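Lipase-esterase related protein (PDB 3E0X) probably acts as a hydrolase of the alpha/beta-hydrolase fold, related to lipases and esterases, and holds ortho-xylene in a pocket in this crystal. Local coordinates at residues A[4-9]-A[52-57]; A[71-74]-A[79-82]; A[96-101]-A[110-115]; A[144-149]-A[156-161]; A[218-223]-A[238-243]. All coordinates share one frame; numbering follows the deposited sequence.

Contact 1: A[4-9]-A[52-57]; sequences MLHYVH and HGESKG
H6 and S55 bring their CA atoms to 5.1 Å, where the loop 52-57 folds back through a type II' beta turn from H52 to S55, with G53 at a positive phi that suits glycine. The one hydrogen bond across the contact runs from H6 N to S55 OG at 2.9 Å, bent at the hydrogen to 147°. The hydroxyl is also hydrogen-bonded to D48 O. As a carbonyl can only accept, S55 OG gives its proton to D48 and takes the N-H of H6, which fixes its rotation. E54 covers one face of the imidazole in a CH-pi contact: its CB sits 3.7 Å from the centroid of the H6 ring, above the plane and shifted toward the rim. In the conformer described, the chain of E54 is extended beyond CG and carries the carboxylate on over the same ring, the two planes only 19° apart, with E54 CD 4.0 Å from H6 NE2. A chi1 of 169° sends the H6 ring away from its own N and out to E54. L5 adds a lighter touch, CD2 lying 3.9 Å from S55 OG. L5 also packs on L47 of strand 43-47 and on F73 of helix 63-76, while the backbone of H6 pairs with D48, so the contact flanks the edge strand 7-11, antiparallel to strand 43-47.

Contact 2: A[71-74]-A[79-82]; sequences ANFI and VTKH
T80 turns its side chain back to the helix it has just left: OG1 donates a hydrogen bond of 2.7 Å to I74 O. The hydroxyl comes at the carbonyl from the flank, at a C=O...O angle of 107° and tilted 30° from the carbonyl plane. A chi1 of 55° tucks OG1 between the backbone N and carbonyl carbon of T80 and so aims it at the last turns of helix 63-76, with F73 O close by at 3.1 Å from the same OG1. A water lies within long reach of I74 O and T80 O, though donation to both is uncertain. The helix belongs to the connection that carries the chain from strand 43-47 to strand 86-91 of the alpha/beta-hydrolase sheet, and the bond ties its end to the loop leading into strand 86-91. The ring of F73, held anti to its N, meets the loop through carbon atoms: CZ lies 3.8 Å from V79 CG1, and CE2 3.9 Å from T80 CG2, both approaching the ring at a slant. I74 offers its carbonyl to the loop, while its own CB points away from 79-82 and its side chain packs on I86 and L88 of strand 86-91 and on L106.

Contact 3: A[96-101]-A[110-115]; sequences AIVLGV and RKVVSL
No ring or other flat side chain comes between V98 and V112; the flat groups here are main-chain peptides, whose carbonyl oxygens are met by methyls. V98 CG2 lies 3.6 Å from V113 O, and V112 CG2 lies 3.8 Å from V98 O, so each valine rests one methyl against the main chain of the other element. The other half of the contact is methyl on methyl: V98 CG2 and V112 CG1 are 3.3 Å apart, tighter than usual carbon packing, and V112 CG1 is also 3.8 Å from V98 CB. With chi1 of V98 at -60°, CG2 takes the crowded position between its backbone N and carbonyl carbon and reaches to the strand; V112, at 163°, sends CG1 toward the helix. Helix 93-102 and strand 109-115 are consecutive parts of a beta-alpha-beta unit that starts with strand 86-91. The short segments run nearly antiparallel, 160° between their directions, with axes 7.8 Å apart. Where strand 86-91 passes into this helix, G90, S92 and G94 fit the pattern of a nucleophile elbow, consistent with the hydrolase family, and S92 lines the ortho-xylene pocket. The side chain of V98 touches residues of that probable elbow yet stays about 13 Å from the ligand. V98 and V112 both pack on L88 of strand 86-91. L99 comes in from the flank, its CD2 4.4 Å from V112 CG1, and leans on V191 of strand 191-196. V113 points to the other side of the sheet, where F244 and I194 receive it.

Contact 4: A[144-149]-A[156-161]; sequences ECIGGI and KYFETL
F158 swings its ring clear of its own N, chi1 -160°, and out toward I146 and I149, while I146 (chi1 70°) holds CG1 between its backbone N and carbonyl carbon and, with chi2 at an unusual 130°, extends CD1 to the ring. I146 CD1 ends 3.7 Å from F158 CD1, approaching the ring at a slant. I149 brings its CG2 to F158, 3.9 Å from CB and 4.2 Å from CG. The contact is thus wholly apolar, with two branched side chains meeting one phenyl from different residues of the helix end and its loop. Helices 139-146 and 152-158 lie in the helical insertion between strands 109-115 and 191-196, where many alpha/beta hydrolases carry a lid. The first helix ends in a Schellman motif, its G147 at positive phi, and the chain passes through G148 to I149. In the other segment F158 to L161 form a type I turn; there T160 OG1 donates to Y157 O at 2.8 Å, in the carbonyl plane on a lone pair, and T160 N shares the same acceptor. Both segments reach the ligand: L161 belongs to the ortho-xylene pocket, and the side chain of I146 is about 4 Å from the bound molecule. F158 packs further on L142 and L143, the first of these another pocket residue, and I146 on F228.

Contact 5: A[218-223]-A[238-243]; sequences ELKIFE and AEEIKN
K220 passes its aliphatic chain across the carboxylate end of E240, joining the outermost strand 217-222 of the alpha/beta-hydrolase sheet to the C-terminal helix 234-242. Its CB meets E240 OE1 at 3.6 Å. CG, set anti to the backbone N by chi1 of 166°, lies 3.7 Å from both OE1 and CD of E240. A bend at chi2 then turns the chain, so that CD keeps close to E240 CD while CE moves on to OE2. CE also sits over the centre of the F222 ring, 3.9 Å above its plane, so CE touches a phenyl face on one flank and the acid on another. NZ stops 4.2 Å from E240 OE2, opposite charges beyond salt-bridge range, and a water closes the gap: it accepts from K220 NZ and donates to E240 OE2, each bond 2.9 Å long. E240 is bent at its own chi2, and its CG slides past the ring of F222 at 3.8 Å from CZ, the carboxylate plane standing nearly upright to the ring. The stronger partner of the acid is K192 on the neighbouring strand 191-196, in a salt bridge with OE1, so the pull of K220 on this charge is probably secondary. OE1 is gripped once more from the same segment: N243 ND2 reaches it in a nearly straight bond (168°), coming from above the carboxylate plane, 66° out of it.

Overall arrangement
Contacts 2 and 3 are buried, contacts 1 and 4 partly so, and contact 5 lies at the surface. Contact 3 is a purely apolar join of helix to central strand, its centre about 8 Å from the centre of the chain; in contact 5, on the far edge strand of the same sheet, charge and water do the work. Contacts 1 and 2 touch each other at the opposite edge: Y7 packs on F73 and V79, and H9 on V79. They mix hydroxyl-to-backbone bonds with packing. Contact 2 in turn reaches contact 3 through I74 and V101, so helices 63-76 and 93-102 meet. Contact 4 stands apart in the helical insertion, apolar like contact 3 but beside the ligand.

Contact 1: A[4-9]-A[52-57]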
# COMPACT_ATOMS: atom_id res chain seq x y z
N MSE A 4 15.30 6.47 11.29
CA MSE A 4 14.00 5.87 11.12
C MSE A 4 13.21 6.64 10.06
O MSE A 4 13.37 7.86 9.88
CB MSE A 4 13.20 5.80 12.44
CG MSE A 4 13.75 4.83 13.53
SE MSE A 4 13.65 2.92 13.14
CE MSE A 4 15.47 2.76 12.51
N LEU A 5 12.33 5.92 9.38
CA LEU A 5 11.39 6.56 8.49
C LEU A 5 10.49 7.54 9.24
O LEU A 5 10.16 7.34 10.42
CB LEU A 5 10.55 5.48 7.81
CG LEU A 5 11.31 4.50 6.93
CD1 LEU A 5 10.39 3.34 6.60
CD2 LEU A 5 11.82 5.22 5.68
N HIS A 6 10.08 8.59 8.54
CA HIS A 6 9.09 9.53 9.06
C HIS A 6 7.75 8.83 9.14
O HIS A 6 7.41 8.00 8.29
CB HIS A 6 8.98 10.72 8.11
CG HIS A 6 7.82 11.62 8.40
ND1 HIS A 6 7.79 12.49 9.48
CD2 HIS A 6 6.63 11.79 7.76
CE1 HIS A 6 6.64 13.14 9.49
NE2 HIS A 6 5.92 12.75 8.45
N TYR A 7 6.97 9.15 10.16
CA TYR A 7 5.62 8.63 10.26
C TYR A 7 4.75 9.66 10.97
O TYR A 7 5.26 10.58 11.65
CB TYR A 7 5.58 7.31 11.03
CG TYR A 7 5.92 7.46 12.50
CD1 TYR A 7 4.92 7.63 13.45
CD2 TYR A 7 7.24 7.45 12.92
CE1 TYR A 7 5.23 7.80 14.82
CE2 TYR A 7 7.56 7.59 14.27
CZ TYR A 7 6.55 7.77 15.21
OH TYR A 7 6.89 7.91 16.55
N VAL A 8 3.45 9.46 10.82
CA VAL A 8 2.41 10.22 11.53
C VAL A 8 1.65 9.24 12.44
O VAL A 8 1.33 8.12 11.99
CB VAL A 8 1.45 10.89 10.51
CG1 VAL A 8 0.25 11.48 11.21
CG2 VAL A 8 2.17 12.00 9.76
N HIS A 9 1.32 9.68 13.64
CA HIS A 9 0.71 8.82 14.65
C HIS A 9 -0.62 9.43 15.06
O HIS A 9 -0.65 10.54 15.63
CB HIS A 9 1.68 8.79 15.82
CG HIS A 9 1.42 7.69 16.80
ND1 HIS A 9 2.10 7.59 17.99
CD2 HIS A 9 0.58 6.63 16.76
CE1 HIS A 9 1.67 6.54 18.66
NE2 HIS A 9 0.76 5.92 17.92
N HIS A 52 10.05 9.44 -0.04
CA HIS A 52 8.70 9.93 -0.23
C HIS A 52 8.30 10.80 0.95
O HIS A 52 8.80 10.57 2.07
CB HIS A 52 7.71 8.77 -0.30
CG HIS A 52 7.98 7.80 -1.42
ND1 HIS A 52 9.06 6.94 -1.44
CD2 HIS A 52 7.26 7.51 -2.54
CE1 HIS A 52 9.02 6.19 -2.53
NE2 HIS A 52 7.94 6.51 -3.22
N GLY A 53 7.41 11.77 0.73
CA GLY A 53 6.96 12.63 1.83
C GLY A 53 8.15 13.20 2.58
O GLY A 53 9.06 13.75 1.98
N GLU A 54 8.16 13.03 3.91
CA GLU A 54 9.20 13.63 4.73
C GLU A 54 10.32 12.68 5.08
O GLU A 54 11.22 13.01 5.89
CB GLU A 54 8.60 14.24 6.00
CG GLU A 54 7.77 15.46 5.70
CD GLU A 54 7.29 16.15 6.95
OE1 GLU A 54 6.07 16.42 7.03
OE2 GLU A 54 8.12 16.43 7.84
N SER A 55 10.31 11.49 4.47
CA SER A 55 11.41 10.55 4.69
C SER A 55 12.51 10.82 3.68
O SER A 55 12.35 10.55 2.50
CB SER A 55 10.93 9.11 4.58
OG SER A 55 10.15 8.74 5.68
N LYS A 56 13.62 11.37 4.16
CA LYS A 56 14.70 11.77 3.24
C LYS A 56 15.46 10.56 2.72
O LYS A 56 15.56 9.51 3.39
CB LYS A 56 15.69 12.72 3.94
CG LYS A 56 15.13 14.10 4.19
CD LYS A 56 16.14 15.00 4.89
CE LYS A 56 15.71 15.41 6.28
NZ LYS A 56 14.67 16.48 6.24
N GLY A 57 16.03 10.71 1.53
CA GLY A 57 16.87 9.68 0.97
C GLY A 57 16.48 9.32 -0.44
O GLY A 57 15.44 9.78 -0.94

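Contact 2: A[71-74]-A[79-82]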
# COMPACT_ATOMS: atom_id res chain seq x y z
N ALA A 71 10.51 -3.47 7.42
CA ALA A 71 10.82 -4.43 8.48
C ALA A 71 11.74 -3.79 9.55
O ALA A 71 11.51 -3.98 10.75
CB ALA A 71 11.44 -5.73 7.91
N ASN A 72 12.72 -3.00 9.12
CA ASN A 72 13.59 -2.30 10.07
C ASN A 72 12.79 -1.36 10.95
O ASN A 72 13.01 -1.29 12.17
CB ASN A 72 14.69 -1.57 9.29
CG ASN A 72 15.60 -0.75 10.15
OD1 ASN A 72 16.14 -1.26 11.13
ND2 ASN A 72 15.81 0.51 9.77
N PHE A 73 11.83 -0.66 10.36
CA PHE A 73 10.96 0.25 11.12
C PHE A 73 10.15 -0.56 12.16
O PHE A 73 10.09 -0.20 13.33
CB PHE A 73 10.00 1.01 10.17
CG PHE A 73 9.13 2.00 10.88
CD1 PHE A 73 9.58 3.30 11.11
CD2 PHE A 73 7.87 1.61 11.37
CE1 PHE A 73 8.76 4.21 11.80
CE2 PHE A 73 7.06 2.52 12.03
CZ PHE A 73 7.51 3.82 12.26
N ILE A 74 9.49 -1.61 11.71
CA ILE A 74 8.66 -2.37 12.65
C ILE A 74 9.48 -2.88 13.85
O ILE A 74 9.07 -2.75 15.02
CB ILE A 74 8.00 -3.55 11.94
CG1 ILE A 74 6.98 -3.02 10.93
CG2 ILE A 74 7.34 -4.49 12.95
CD1 ILE A 74 6.54 -4.08 9.87
N VAL A 79 7.77 3.32 18.25
CA VAL A 79 6.32 3.30 18.14
C VAL A 79 5.74 1.93 17.78
O VAL A 79 4.53 1.69 17.94
CB VAL A 79 5.84 4.44 17.19
CG1 VAL A 79 5.99 4.06 15.71
CG2 VAL A 79 4.45 4.87 17.53
N THR A 80 6.57 1.00 17.31
CA THR A 80 6.09 -0.36 16.99
C THR A 80 6.81 -1.47 17.71
O THR A 80 6.25 -2.57 17.81
CB THR A 80 6.24 -0.67 15.48
OG1 THR A 80 7.59 -0.45 15.10
CG2 THR A 80 5.32 0.21 14.65
N LYS A 81 8.03 -1.23 18.21
CA LYS A 81 8.87 -2.34 18.67
C LYS A 81 8.25 -3.10 19.84
O LYS A 81 8.50 -4.30 19.98
CB LYS A 81 10.30 -1.90 18.99
CG LYS A 81 10.40 -1.05 20.24
CD LYS A 81 11.80 -0.47 20.54
CE LYS A 81 12.79 -1.55 20.93
NZ LYS A 81 14.16 -1.00 21.02
N HIS A 82 7.40 -2.43 20.62
CA HIS A 82 6.72 -3.05 21.77
C HIS A 82 5.26 -3.44 21.54
O HIS A 82 4.61 -3.99 22.45
CB HIS A 82 6.82 -2.15 23.00
CG HIS A 82 8.23 -1.81 23.37
ND1 HIS A 82 9.18 -2.77 23.64
CD2 HIS A 82 8.87 -0.62 23.47
CE1 HIS A 82 10.33 -2.19 23.92
NE2 HIS A 82 10.17 -0.88 23.82
O HOH W 1 7.67 -5.18 16.48

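Contact 3: A[96-101]-A[110-115]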
# COMPACT_ATOMS: atom_id res chain seq x y z
N ALA A 96 2.29 -4.99 -2.25
CA ALA A 96 3.39 -5.93 -2.45
C ALA A 96 4.35 -5.84 -1.26
O ALA A 96 4.85 -6.85 -0.78
CB ALA A 96 4.11 -5.64 -3.76
N ILE A 97 4.61 -4.63 -0.77
CA ILE A 97 5.57 -4.45 0.33
C ILE A 97 5.08 -5.20 1.58
O ILE A 97 5.88 -5.91 2.24
CB ILE A 97 5.82 -2.95 0.63
CG1 ILE A 97 6.55 -2.31 -0.55
CG2 ILE A 97 6.61 -2.79 1.92
CD1 ILE A 97 6.49 -0.78 -0.51
N VAL A 98 3.79 -5.05 1.92
CA VAL A 98 3.32 -5.67 3.17
C VAL A 98 3.26 -7.19 3.05
O VAL A 98 3.47 -7.90 4.04
CB VAL A 98 2.02 -5.06 3.75
CG1 VAL A 98 2.26 -3.58 4.04
CG2 VAL A 98 0.83 -5.24 2.77
N LEU A 99 3.00 -7.71 1.84
CA LEU A 99 3.12 -9.15 1.62
C LEU A 99 4.58 -9.59 1.84
O LEU A 99 4.85 -10.64 2.46
CB LEU A 99 2.63 -9.49 0.22
CG LEU A 99 1.12 -9.27 0.00
CD1 LEU A 99 0.79 -9.34 -1.50
CD2 LEU A 99 0.29 -10.29 0.81
N GLY A 100 5.53 -8.80 1.33
CA GLY A 100 6.94 -9.13 1.54
C GLY A 100 7.33 -9.09 3.02
O GLY A 100 8.12 -9.90 3.50
N VAL A 101 6.78 -8.13 3.76
CA VAL A 101 7.04 -8.03 5.21
C VAL A 101 6.46 -9.24 5.95
O VAL A 101 7.10 -9.78 6.87
CB VAL A 101 6.55 -6.70 5.81
CG1 VAL A 101 6.81 -6.69 7.32
CG2 VAL A 101 7.32 -5.57 5.15
N ARG A 110 0.72 -9.49 12.82
CA ARG A 110 -0.29 -10.53 13.01
C ARG A 110 -1.24 -10.72 11.82
O ARG A 110 -1.80 -11.80 11.65
CB ARG A 110 -1.10 -10.28 14.27
CG ARG A 110 -0.25 -10.17 15.56
CD ARG A 110 0.48 -11.48 15.91
NE ARG A 110 -0.50 -12.53 16.17
CZ ARG A 110 -0.46 -13.76 15.63
NH1 ARG A 110 0.55 -14.14 14.84
NH2 ARG A 110 -1.45 -14.61 15.89
N LYS A 111 -1.42 -9.68 11.02
CA LYS A 111 -2.31 -9.74 9.84
C LYS A 111 -1.81 -8.74 8.83
O LYS A 111 -1.16 -7.74 9.17
CB LYS A 111 -3.75 -9.36 10.20
CG LYS A 111 -4.43 -10.32 11.15
CD LYS A 111 -5.91 -9.94 11.28
CE LYS A 111 -6.62 -10.90 12.26
NZ LYS A 111 -5.94 -10.85 13.59
N VAL A 112 -2.18 -8.96 7.57
CA VAL A 112 -1.85 -8.01 6.52
C VAL A 112 -3.05 -7.78 5.61
O VAL A 112 -3.80 -8.70 5.31
CB VAL A 112 -0.63 -8.53 5.69
CG1 VAL A 112 -0.50 -7.82 4.35
CG2 VAL A 112 0.64 -8.48 6.53
N VAL A 113 -3.21 -6.52 5.16
CA VAL A 113 -4.20 -6.18 4.16
C VAL A 113 -3.49 -5.57 2.95
O VAL A 113 -2.69 -4.63 3.08
CB VAL A 113 -5.17 -5.12 4.71
CG1 VAL A 113 -6.16 -4.69 3.64
CG2 VAL A 113 -5.92 -5.67 5.93
N SER A 114 -3.82 -6.10 1.78
CA SER A 114 -3.34 -5.54 0.52
C SER A 114 -4.50 -4.83 -0.15
O SER A 114 -5.46 -5.50 -0.59
CB SER A 114 -2.78 -6.64 -0.40
OG SER A 114 -2.45 -6.11 -1.70
N LEU A 115 -4.42 -3.51 -0.20
CA LEU A 115 -5.49 -2.67 -0.71
C LEU A 115 -5.08 -2.19 -2.11
O LEU A 115 -4.08 -1.48 -2.25
CB LEU A 115 -5.64 -1.48 0.24
CG LEU A 115 -6.59 -0.34 -0.08
CD1 LEU A 115 -7.97 -0.88 -0.33
CD2 LEU A 115 -6.54 0.66 1.08

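Contact 4: A[144-149]-A[156-161]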
# COMPACT_ATOMS: atom_id res chain seq x y z
N GLU A 144 -6.87 8.21 -15.66
CA GLU A 144 -7.85 7.20 -16.03
C GLU A 144 -7.87 6.09 -14.97
O GLU A 144 -8.95 5.61 -14.57
CB GLU A 144 -7.54 6.63 -17.42
CG GLU A 144 -8.60 5.68 -17.94
CD GLU A 144 -8.27 5.12 -19.31
OE1 GLU A 144 -7.20 5.46 -19.88
OE2 GLU A 144 -9.11 4.33 -19.83
N CYS A 145 -6.69 5.75 -14.47
CA CYS A 145 -6.57 4.66 -13.49
C CYS A 145 -7.22 5.00 -12.17
O CYS A 145 -7.75 4.14 -11.47
CB CYS A 145 -5.12 4.27 -13.26
SG CYS A 145 -4.40 3.40 -14.68
N ILE A 146 -7.17 6.27 -11.79
CA ILE A 146 -7.77 6.66 -10.50
C ILE A 146 -9.23 7.03 -10.64
O ILE A 146 -9.90 7.28 -9.64
CB ILE A 146 -6.97 7.78 -9.75
CG1 ILE A 146 -7.11 9.12 -10.48
CG2 ILE A 146 -5.52 7.32 -9.53
CD1 ILE A 146 -7.52 10.28 -9.60
N GLY A 147 -9.74 7.08 -11.87
CA GLY A 147 -11.13 7.40 -12.15
C GLY A 147 -11.41 8.89 -12.32
O GLY A 147 -12.57 9.32 -12.21
N GLY A 148 -10.37 9.65 -12.64
CA GLY A 148 -10.52 11.07 -12.89
C GLY A 148 -10.62 11.87 -11.61
O GLY A 148 -10.63 11.30 -10.50
N ILE A 149 -10.67 13.18 -11.73
CA ILE A 149 -10.69 14.02 -10.54
C ILE A 149 -11.99 14.80 -10.34
O ILE A 149 -12.03 15.77 -9.59
CB ILE A 149 -9.47 14.97 -10.49
CG1 ILE A 149 -9.21 15.67 -11.85
CG2 ILE A 149 -8.21 14.20 -10.07
CD1 ILE A 149 -10.37 16.57 -12.39
N LYS A 156 -8.45 16.50 -4.59
CA LYS A 156 -7.60 16.81 -3.45
C LYS A 156 -6.47 15.79 -3.28
O LYS A 156 -5.30 16.15 -3.11
CB LYS A 156 -8.48 16.83 -2.19
CG LYS A 156 -7.74 17.15 -0.91
CD LYS A 156 -8.64 16.93 0.30
CE LYS A 156 -7.83 17.10 1.58
NZ LYS A 156 -8.68 16.99 2.80
N TYR A 157 -6.81 14.51 -3.30
CA TYR A 157 -5.78 13.52 -3.01
C TYR A 157 -4.83 13.26 -4.16
O TYR A 157 -3.66 12.90 -3.94
CB TYR A 157 -6.37 12.24 -2.42
CG TYR A 157 -6.82 12.49 -1.01
CD1 TYR A 157 -5.92 12.41 0.06
CD2 TYR A 157 -8.14 12.86 -0.73
CE1 TYR A 157 -6.34 12.67 1.37
CE2 TYR A 157 -8.57 13.13 0.57
CZ TYR A 157 -7.66 13.03 1.63
OH TYR A 157 -8.08 13.27 2.93
N PHE A 158 -5.30 13.46 -5.39
CA PHE A 158 -4.39 13.39 -6.51
C PHE A 158 -3.26 14.42 -6.38
O PHE A 158 -2.12 14.15 -6.77
CB PHE A 158 -5.12 13.51 -7.85
CG PHE A 158 -4.34 12.98 -9.02
CD1 PHE A 158 -4.08 11.62 -9.14
CD2 PHE A 158 -3.87 13.83 -10.01
CE1 PHE A 158 -3.35 11.10 -10.23
CE2 PHE A 158 -3.15 13.34 -11.09
CZ PHE A 158 -2.89 11.98 -11.21
N GLU A 159 -3.57 15.58 -5.80
CA GLU A 159 -2.57 16.64 -5.62
C GLU A 159 -1.55 16.30 -4.53
O GLU A 159 -0.50 16.94 -4.45
CB GLU A 159 -3.23 18.01 -5.36
CG GLU A 159 -2.46 19.04 -4.49
CD GLU A 159 -1.40 19.86 -5.24
OE1 GLU A 159 -1.55 20.11 -6.46
OE2 GLU A 159 -0.41 20.29 -4.58
N THR A 160 -1.83 15.28 -3.71
CA THR A 160 -0.85 14.87 -2.70
C THR A 160 0.27 13.97 -3.23
O THR A 160 1.26 13.67 -2.51
CB THR A 160 -1.48 14.14 -1.47
OG1 THR A 160 -1.88 12.81 -1.84
CG2 THR A 160 -2.66 14.91 -0.91
N LEU A 161 0.14 13.54 -4.49
CA LEU A 161 1.15 12.69 -5.10
C LEU A 161 2.46 13.47 -5.16
O LEU A 161 2.47 14.70 -5.24
CB LEU A 161 0.75 12.26 -6.50
CG LEU A 161 0.02 10.93 -6.60
CD1 LEU A 161 -1.17 10.74 -5.65
CD2 LEU A 161 -0.38 10.67 -8.06

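Contact 5: A[218-223]-A[238-243]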
# COMPACT_ATOMS: atom_id res chain seq x y z
N GLU A 218 -8.66 -13.72 2.71
CA GLU A 218 -9.98 -13.18 2.43
C GLU A 218 -9.85 -12.24 1.25
O GLU A 218 -8.79 -11.69 1.01
CB GLU A 218 -10.52 -12.38 3.62
CG GLU A 218 -10.55 -13.13 4.95
CD GLU A 218 -11.60 -14.21 5.02
OE1 GLU A 218 -12.48 -14.31 4.13
OE2 GLU A 218 -11.53 -14.99 6.00
N LEU A 219 -10.96 -12.04 0.54
CA LEU A 219 -10.96 -11.16 -0.62
C LEU A 219 -12.25 -10.37 -0.62
O LEU A 219 -13.34 -10.95 -0.45
CB LEU A 219 -10.80 -11.98 -1.90
CG LEU A 219 -11.06 -11.23 -3.20
CD1 LEU A 219 -9.98 -10.18 -3.44
CD2 LEU A 219 -11.14 -12.24 -4.33
N LYS A 220 -12.15 -9.04 -0.78
CA LYS A 220 -13.34 -8.21 -1.00
C LYS A 220 -13.19 -7.46 -2.31
O LYS A 220 -12.20 -6.74 -2.51
CB LYS A 220 -13.55 -7.21 0.13
CG LYS A 220 -14.57 -6.12 -0.21
CD LYS A 220 -16.00 -6.68 -0.33
CE LYS A 220 -16.95 -5.56 -0.66
NZ LYS A 220 -18.38 -6.00 -0.65
N ILE A 221 -14.17 -7.64 -3.21
CA ILE A 221 -14.16 -6.92 -4.49
C ILE A 221 -15.31 -5.91 -4.48
O ILE A 221 -16.48 -6.30 -4.43
CB ILE A 221 -14.31 -7.88 -5.69
CG1 ILE A 221 -13.21 -8.94 -5.69
CG2 ILE A 221 -14.30 -7.09 -6.99
CD1 ILE A 221 -13.48 -10.10 -6.67
N PHE A 222 -14.98 -4.63 -4.48
CA PHE A 222 -15.99 -3.58 -4.68
C PHE A 222 -16.30 -3.46 -6.17
O PHE A 222 -15.41 -3.65 -7.00
CB PHE A 222 -15.47 -2.24 -4.16
CG PHE A 222 -15.46 -2.15 -2.66
CD1 PHE A 222 -16.55 -1.61 -1.97
CD2 PHE A 222 -14.34 -2.56 -1.94
CE1 PHE A 222 -16.54 -1.52 -0.57
CE2 PHE A 222 -14.32 -2.47 -0.54
CZ PHE A 222 -15.41 -1.95 0.13
N GLU A 223 -17.56 -3.15 -6.52
CA GLU A 223 -17.92 -3.05 -7.93
C GLU A 223 -17.15 -1.92 -8.60
O GLU A 223 -16.64 -2.09 -9.71
CB GLU A 223 -19.42 -2.86 -8.10
CG GLU A 223 -19.95 -3.12 -9.51
CD GLU A 223 -21.47 -3.21 -9.56
OE1 GLU A 223 -22.09 -3.18 -8.47
OE2 GLU A 223 -22.03 -3.33 -10.67
N ALA A 238 -12.72 0.99 5.04
CA ALA A 238 -12.50 0.86 6.49
C ALA A 238 -13.38 -0.23 7.09
O ALA A 238 -12.92 -0.96 7.95
CB ALA A 238 -12.67 2.17 7.22
N GLU A 239 -14.64 -0.35 6.63
CA GLU A 239 -15.51 -1.41 7.14
C GLU A 239 -14.92 -2.78 6.84
O GLU A 239 -14.99 -3.71 7.68
CB GLU A 239 -16.93 -1.24 6.56
CG GLU A 239 -17.67 -0.03 7.14
CD GLU A 239 -17.72 -0.06 8.69
OE1 GLU A 239 -18.21 -1.08 9.26
OE2 GLU A 239 -17.25 0.92 9.31
N GLU A 240 -14.29 -2.90 5.67
CA GLU A 240 -13.71 -4.16 5.24
C GLU A 240 -12.34 -4.44 5.86
O GLU A 240 -11.77 -5.53 5.69
CB GLU A 240 -13.61 -4.19 3.71
CG GLU A 240 -14.98 -4.24 3.07
CD GLU A 240 -15.70 -5.56 3.26
OE1 GLU A 240 -15.04 -6.62 3.39
OE2 GLU A 240 -16.95 -5.54 3.25
N ILE A 241 -11.80 -3.46 6.57
CA ILE A 241 -10.64 -3.66 7.43
C ILE A 241 -11.12 -4.07 8.83
O ILE A 241 -10.61 -5.04 9.41
CB ILE A 241 -9.75 -2.40 7.46
CG1 ILE A 241 -9.10 -2.24 6.09
CG2 ILE A 241 -8.66 -2.54 8.51
CD1 ILE A 241 -8.41 -0.91 5.86
N LYS A 242 -12.12 -3.35 9.36
CA LYS A 242 -12.70 -3.68 10.67
C LYS A 242 -13.22 -5.11 10.75
O LYS A 242 -13.13 -5.76 11.81
CB LYS A 242 -13.87 -2.75 10.97
CG LYS A 242 -13.48 -1.34 11.15
CD LYS A 242 -14.73 -0.53 11.31
CE LYS A 242 -14.41 0.90 11.26
NZ LYS A 242 -15.58 1.68 11.63
N ASN A 243 -13.82 -5.59 9.67
CA ASN A 243 -14.38 -6.95 9.71
C ASN A 243 -13.33 -8.07 9.66
O ASN A 243 -13.67 -9.24 9.80
CB ASN A 243 -15.52 -7.14 8.69
CG ASN A 243 -15.05 -7.10 7.27
OD1 ASN A 243 -13.86 -7.03 7.00
ND2 ASN A 243 -16.00 -7.13 6.34
O HOH W 2 -18.78 -7.31 1.96